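PDB 2Z1Q: acyl-CoA dehydrogenase from Thermus thermophilus, which oxidises acyl-CoA thioesters with FAD as cofactor, probably introducing a double bond between carbons 2 and 3 of the acyl chain. Local coordinates for the interface of chains A and B. Coordinates in Å, arbitrary orientation; residue numbers count along the deposited sequence, not the author numbering. Chains: chain A/B, Acyl-CoA dehydrogenase.

Contact 1: the interface of chains A and B. Residues chain A 474-477, 527-528, 531; chain B 555, 557-558, 561.
A bend in A:Glu477 at chi2 (90°) turns its carboxylate toward B:Arg561, whose chain runs extended from CG to NE to meet it. This is a charged patch in the deposited dimer of an acyl-CoA dehydrogenase, between the C-terminal helical regions of the two copies. The salt bridge is side-on: NE of B:Arg561 reaches OE2 of A:Glu477 at 2.6 Å, and NH2 reaches OE1 at 2.9 Å. Both bonds are nearly straight and lie in the guanidinium plane, which is turned 16° from the carboxylate; OE1 uses its syn lone pair. NH2 also makes a weak bond to the backbone O of A:Glu474.

A:Arg531 lies crosswise to B:Arg561, the guanidinium planes 55° apart, and sets its NH2 over the guanidinium face, 3.5 Å from NH1. Two like charges would repel here, but A:Glu475 probably offsets them through a salt bridge within chain A: NE and NH2 of A:Arg531 both bond to its OE1, and NH2 also reaches OE2. Methyl CG1 of B:Val557 lies over a face of the A:Arg531 guanidinium, toward its rim, and 3.7 Å from CD of A:Glu477. An alanine in place of A:Arg531 would probably leave A:Glu475 without its mate and open a gap beside B:Val557 and the B:Arg561 guanidinium.

B:Asp555 caps helix 556-570, its OD1 accepting the amide N of B:Ala558 at 3.1 Å from above the carboxylate plane. Water 1 links that OD1 to the backbone O of A:Ser527. Water 2 joins OE2 of A:Glu477 to the backbone O of B:Val557, giving the carboxylate a further tie to chain B.

Contact 2: the interface of chains A and B. Residues chain A 181, 221-224; chain B 377-380, 385.
Here two loops meet backbone to backbone in a short antiparallel beta bridge, A:Lys222 paired with B:Ser379, which probably helps tie the middle domain of one subunit to the C-terminal helical domain of the other; dimers are usual in this family. The bridge includes these bonds: the N of B:Gln380 gives to the O of A:Lys221 at 2.9 Å, nearly straight, and the N of A:Met223 gives to the O of B:Tyr378, also at 2.9 Å. Backbone groups do this work, so the pairing probably depends little on which side chains are present.

Side chains pack around it. B:Tyr378 has CG anti to its backbone N (chi1 -157°), which lays the ring alongside residues 223-224 of chain A. CB of A:Met223 sits over one face, 3.8 Å from the ring centroid, in a CH-pi contact. CB of A:Lys222 meets the rim on the same side, at CE2. The phenol OH ends doubtfully close to A:Gly224. The side chains of A:Met223 and B:Glu385 run alongside one another, head to tail, and methyl CE comes 4.0 Å from CG of the glutamate.

At the other end, CB of B:Ser379 touches the six-membered ring of A:Trp181 edge-on, 3.3 Å from CH2. With OG anti to the backbone N (chi1 170°), the hydroxyl points to water 3 at 2.6 Å, which in turn reaches the O of A:Lys221. That carbonyl is therefore held by both an amide and a water. CB of A:Lys221 packs against the amide carbon CD of B:Gln380; the two side chains lie roughly perpendicular.

In chain A, residues 221-224 belong to the loop between strands 214-216 and 230-235, and A:Trp181 lies between strands 172-180 and 182-183; in chain B, the site runs from the end of 3-10 helix 374-378, whose earlier residues line an FAD pocket, into helix 383-392.

Contact 1: the interface of chains A and B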
loop_
_atom_site.group_PDB
_atom_site.type_symbol
_atom_site.label_atom_id
_atom_site.label_comp_id
_atom_site.label_asym_id
_atom_site.label_seq_id
_atom_site.Cartn_x
_atom_site.Cartn_y
_atom_site.Cartn_z
ATOM N N GLU A 474 -22.750 5.529 -15.715
ATOM C CA GLU A 474 -22.304 4.170 -15.992
ATOM C C GLU A 474 -20.816 4.187 -16.311
ATOM O O GLU A 474 -20.108 3.219 -16.057
ATOM C CB GLU A 474 -23.079 3.582 -17.177
ATOM C CG GLU A 474 -24.509 3.206 -16.850
ATOM C CD GLU A 474 -24.598 1.927 -16.040
ATOM O OE1 GLU A 474 -24.371 0.841 -16.621
ATOM O OE2 GLU A 474 -24.892 2.006 -14.828
ATOM N N GLU A 475 -20.344 5.294 -16.871
ATOM C CA GLU A 475 -18.934 5.418 -17.214
ATOM C C GLU A 475 -18.106 5.784 -15.979
ATOM O O GLU A 475 -17.461 6.829 -15.922
ATOM C CB GLU A 475 -18.756 6.465 -18.317
ATOM C CG GLU A 475 -19.413 6.079 -19.649
ATOM C CD GLU A 475 -19.002 4.695 -20.142
ATOM O OE1 GLU A 475 -17.786 4.452 -20.292
ATOM O OE2 GLU A 475 -19.896 3.856 -20.387
ATOM N N GLN A 476 -18.124 4.887 -15.001
ATOM C CA GLN A 476 -17.408 5.093 -13.749
ATOM C C GLN A 476 -15.929 5.410 -13.916
ATOM O O GLN A 476 -15.400 6.261 -13.208
ATOM C CB GLN A 476 -17.585 3.874 -12.851
ATOM C CG GLN A 476 -19.026 3.625 -12.443
ATOM C CD GLN A 476 -19.117 2.583 -11.371
ATOM O OE1 GLN A 476 -18.139 1.885 -11.099
ATOM N NE2 GLN A 476 -20.281 2.459 -10.753
ATOM N N GLU A 477 -15.257 4.730 -14.840
ATOM C CA GLU A 477 -13.841 4.998 -15.047
ATOM C C GLU A 477 -13.663 6.443 -15.504
ATOM O O GLU A 477 -12.712 7.114 -15.088
ATOM C CB GLU A 477 -13.232 4.042 -16.082
ATOM C CG GLU A 477 -13.337 2.572 -15.726
ATOM C CD GLU A 477 -14.611 1.926 -16.245
ATOM O OE1 GLU A 477 -15.707 2.492 -16.045
ATOM O OE2 GLU A 477 -14.514 0.846 -16.850
ATOM N N SER A 527 -6.133 8.863 -20.767
ATOM C CA SER A 527 -6.510 7.461 -20.606
ATOM C C SER A 527 -8.015 7.277 -20.751
ATOM O O SER A 527 -8.495 6.159 -20.934
ATOM C CB SER A 527 -6.084 6.928 -19.242
ATOM O OG SER A 527 -6.904 7.468 -18.227
ATOM N N VAL A 528 -8.763 8.370 -20.665
ATOM C CA VAL A 528 -10.210 8.285 -20.771
ATOM C C VAL A 528 -10.792 9.037 -21.969
ATOM O O VAL A 528 -11.888 8.721 -22.433
ATOM C CB VAL A 528 -10.872 8.784 -19.475
ATOM C CG1 VAL A 528 -12.364 8.878 -19.659
ATOM C CG2 VAL A 528 -10.561 7.822 -18.341
ATOM N N ARG A 531 -12.120 7.352 -25.032
ATOM C CA ARG A 531 -13.410 6.715 -24.788
ATOM C C ARG A 531 -14.559 7.686 -25.051
ATOM O O ARG A 531 -15.716 7.279 -25.174
ATOM C CB ARG A 531 -13.449 6.236 -23.330
ATOM C CG ARG A 531 -14.789 5.728 -22.813
ATOM C CD ARG A 531 -14.988 4.237 -23.053
ATOM N NE ARG A 531 -16.177 3.749 -22.351
ATOM C CZ ARG A 531 -16.598 2.487 -22.363
ATOM N NH1 ARG A 531 -15.933 1.564 -23.038
ATOM N NH2 ARG A 531 -17.696 2.151 -21.696
ATOM N N ASP B 555 -7.374 3.545 -25.520
ATOM C CA ASP B 555 -8.599 3.518 -24.717
ATOM C C ASP B 555 -8.440 2.512 -23.586
ATOM O O ASP B 555 -8.865 1.359 -23.715
ATOM C CB ASP B 555 -9.787 3.110 -25.589
ATOM C CG ASP B 555 -11.128 3.305 -24.896
ATOM O OD1 ASP B 555 -11.166 3.518 -23.663
ATOM O OD2 ASP B 555 -12.155 3.233 -25.601
ATOM N N VAL B 557 -9.929 2.451 -20.793
ATOM C CA VAL B 557 -11.203 2.058 -20.240
ATOM C C VAL B 557 -11.672 0.795 -20.951
ATOM O O VAL B 557 -11.968 -0.218 -20.304
ATOM C CB VAL B 557 -12.218 3.163 -20.417
ATOM C CG1 VAL B 557 -13.518 2.794 -19.719
ATOM C CG2 VAL B 557 -11.646 4.456 -19.867
ATOM N N ALA B 558 -11.713 0.850 -22.281
ATOM C CA ALA B 558 -12.142 -0.285 -23.086
ATOM C C ALA B 558 -11.262 -1.500 -22.840
ATOM O O ALA B 558 -11.757 -2.587 -22.559
ATOM C CB ALA B 558 -12.110 0.075 -24.577
ATOM N N ARG B 561 -11.611 -3.014 -19.317
ATOM C CA ARG B 561 -12.897 -3.697 -19.208
ATOM C C ARG B 561 -12.860 -5.053 -19.899
ATOM O O ARG B 561 -13.461 -6.017 -19.425
ATOM C CB ARG B 561 -14.025 -2.857 -19.793
ATOM C CG ARG B 561 -14.436 -1.693 -18.912
ATOM C CD ARG B 561 -15.797 -1.179 -19.325
ATOM N NE ARG B 561 -16.268 -0.115 -18.447
ATOM C CZ ARG B 561 -17.521 0.324 -18.428
ATOM N NH1 ARG B 561 -18.419 -0.215 -19.240
ATOM N NH2 ARG B 561 -17.877 1.300 -17.603
HETATM O O HOH W 1 -10.389 5.953 -22.827
HETATM O O HOH W 2 -11.672 0.195 -17.444
#

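Contact 2: the interface of chains A and B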
loop_
_atom_site.group_PDB
_atom_site.type_symbol
_atom_site.label_atom_id
_atom_site.label_comp_id
_atom_site.label_asym_id
_atom_site.label_seq_id
_atom_site.Cartn_x
_atom_site.Cartn_y
_atom_site.Cartn_z
ATOM N N TRP A 181 -20.232 -5.091 11.564
ATOM C CA TRP A 181 -19.132 -4.200 11.940
ATOM C C TRP A 181 -19.562 -2.972 12.742
ATOM O O TRP A 181 -19.337 -1.851 12.310
ATOM C CB TRP A 181 -18.381 -3.700 10.689
ATOM C CG TRP A 181 -17.842 -4.759 9.756
ATOM C CD1 TRP A 181 -18.351 -5.110 8.543
ATOM C CD2 TRP A 181 -16.690 -5.586 9.962
ATOM N NE1 TRP A 181 -17.593 -6.103 7.974
ATOM C CE2 TRP A 181 -16.565 -6.414 8.825
ATOM C CE3 TRP A 181 -15.747 -5.704 10.995
ATOM C CZ2 TRP A 181 -15.538 -7.352 8.690
ATOM C CZ3 TRP A 181 -14.721 -6.635 10.861
ATOM C CH2 TRP A 181 -14.625 -7.448 9.714
ATOM N N LYS A 221 -11.951 -9.836 14.558
ATOM C CA LYS A 221 -10.506 -9.893 14.463
ATOM C C LYS A 221 -10.154 -9.092 13.213
ATOM O O LYS A 221 -10.369 -9.553 12.092
ATOM C CB LYS A 221 -10.047 -11.345 14.327
ATOM C CG LYS A 221 -10.283 -12.162 15.584
ATOM C CD LYS A 221 -9.658 -13.529 15.429
ATOM C CE LYS A 221 -9.374 -14.174 16.781
ATOM N NZ LYS A 221 -10.595 -14.340 17.621
ATOM N N LYS A 222 -9.624 -7.885 13.413
ATOM C CA LYS A 222 -9.288 -6.979 12.305
ATOM C C LYS A 222 -7.808 -6.823 11.948
ATOM O O LYS A 222 -6.930 -7.199 12.713
ATOM C CB LYS A 222 -9.852 -5.576 12.566
ATOM C CG LYS A 222 -11.375 -5.464 12.603
ATOM C CD LYS A 222 -11.864 -5.144 13.995
ATOM C CE LYS A 222 -11.375 -3.789 14.470
ATOM N NZ LYS A 222 -11.745 -3.574 15.894
ATOM N N MET A 223 -7.545 -6.247 10.773
ATOM C CA MET A 223 -6.169 -6.020 10.331
ATOM C C MET A 223 -5.532 -4.972 11.238
ATOM O O MET A 223 -4.373 -5.099 11.627
ATOM C CB MET A 223 -6.089 -5.514 8.873
ATOM C CG MET A 223 -4.632 -5.401 8.383
ATOM S SD MET A 223 -4.414 -4.604 6.794
ATOM C CE MET A 223 -5.436 -5.626 5.756
ATOM N N GLY A 224 -6.319 -3.952 11.577
ATOM C CA GLY A 224 -5.825 -2.871 12.408
ATOM C C GLY A 224 -6.852 -2.295 13.364
ATOM O O GLY A 224 -7.870 -2.928 13.649
ATOM N N GLY B 377 -12.290 -7.087 3.596
ATOM C CA GLY B 377 -10.891 -7.224 3.255
ATOM C C GLY B 377 -10.036 -6.841 4.454
ATOM O O GLY B 377 -8.835 -7.063 4.463
ATOM N N TYR B 378 -10.678 -6.260 5.465
ATOM C CA TYR B 378 -9.994 -5.823 6.683
ATOM C C TYR B 378 -10.195 -6.868 7.789
ATOM O O TYR B 378 -9.730 -6.688 8.922
ATOM C CB TYR B 378 -10.576 -4.473 7.137
ATOM C CG TYR B 378 -9.649 -3.639 8.007
ATOM C CD1 TYR B 378 -8.495 -3.055 7.471
ATOM C CD2 TYR B 378 -9.914 -3.439 9.370
ATOM C CE1 TYR B 378 -7.632 -2.302 8.261
ATOM C CE2 TYR B 378 -9.063 -2.686 10.164
ATOM C CZ TYR B 378 -7.922 -2.121 9.605
ATOM O OH TYR B 378 -7.068 -1.386 10.397
ATOM N N SER B 379 -10.884 -7.954 7.442
ATOM C CA SER B 379 -11.203 -9.022 8.385
ATOM C C SER B 379 -10.272 -10.229 8.330
ATOM O O SER B 379 -10.014 -10.773 7.256
ATOM C CB SER B 379 -12.634 -9.504 8.144
ATOM O OG SER B 379 -12.899 -10.687 8.882
ATOM N N GLN B 380 -9.810 -10.676 9.494
ATOM C CA GLN B 380 -8.911 -11.824 9.536
ATOM C C GLN B 380 -9.576 -13.104 9.039
ATOM O O GLN B 380 -8.894 -14.100 8.829
ATOM C CB GLN B 380 -8.358 -12.069 10.953
ATOM C CG GLN B 380 -7.636 -10.874 11.552
ATOM C CD GLN B 380 -6.815 -11.208 12.805
ATOM O OE1 GLN B 380 -6.471 -10.313 13.585
ATOM N NE2 GLN B 380 -6.490 -12.490 12.994
ATOM N N GLU B 385 -6.969 -10.583 3.556
ATOM C CA GLU B 385 -6.448 -9.781 4.664
ATOM C C GLU B 385 -5.018 -10.226 5.003
ATOM O O GLU B 385 -4.109 -9.392 5.145
ATOM C CB GLU B 385 -7.401 -9.933 5.853
ATOM C CG GLU B 385 -7.172 -9.017 7.031
ATOM C CD GLU B 385 -6.082 -9.517 7.939
ATOM O OE1 GLU B 385 -5.859 -10.752 7.984
ATOM O OE2 GLU B 385 -5.454 -8.684 8.621
HETATM O O HOH W 3 -13.063 -9.817 11.290
#

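Centres of the C-alpha atoms of contact 1 and contact 2 lie about 31 Å apart, and the two have no residue or secondary-structure element in common. Contact 1 relies on charged side chains from C-terminal helices, while contact 2 pairs backbone loops. The two-fold axis repeats each with the chains exchanged, which should resist rocking of one subunit on the other. Both lie beside FAD-binding segments: A:Gln476 in contact 1 is an FAD site that hides no surface here, and 377-380 in contact 2 follow pocket residues 372-376. Dimerisation may help hold the pocket in shape, which the structure alone does not show.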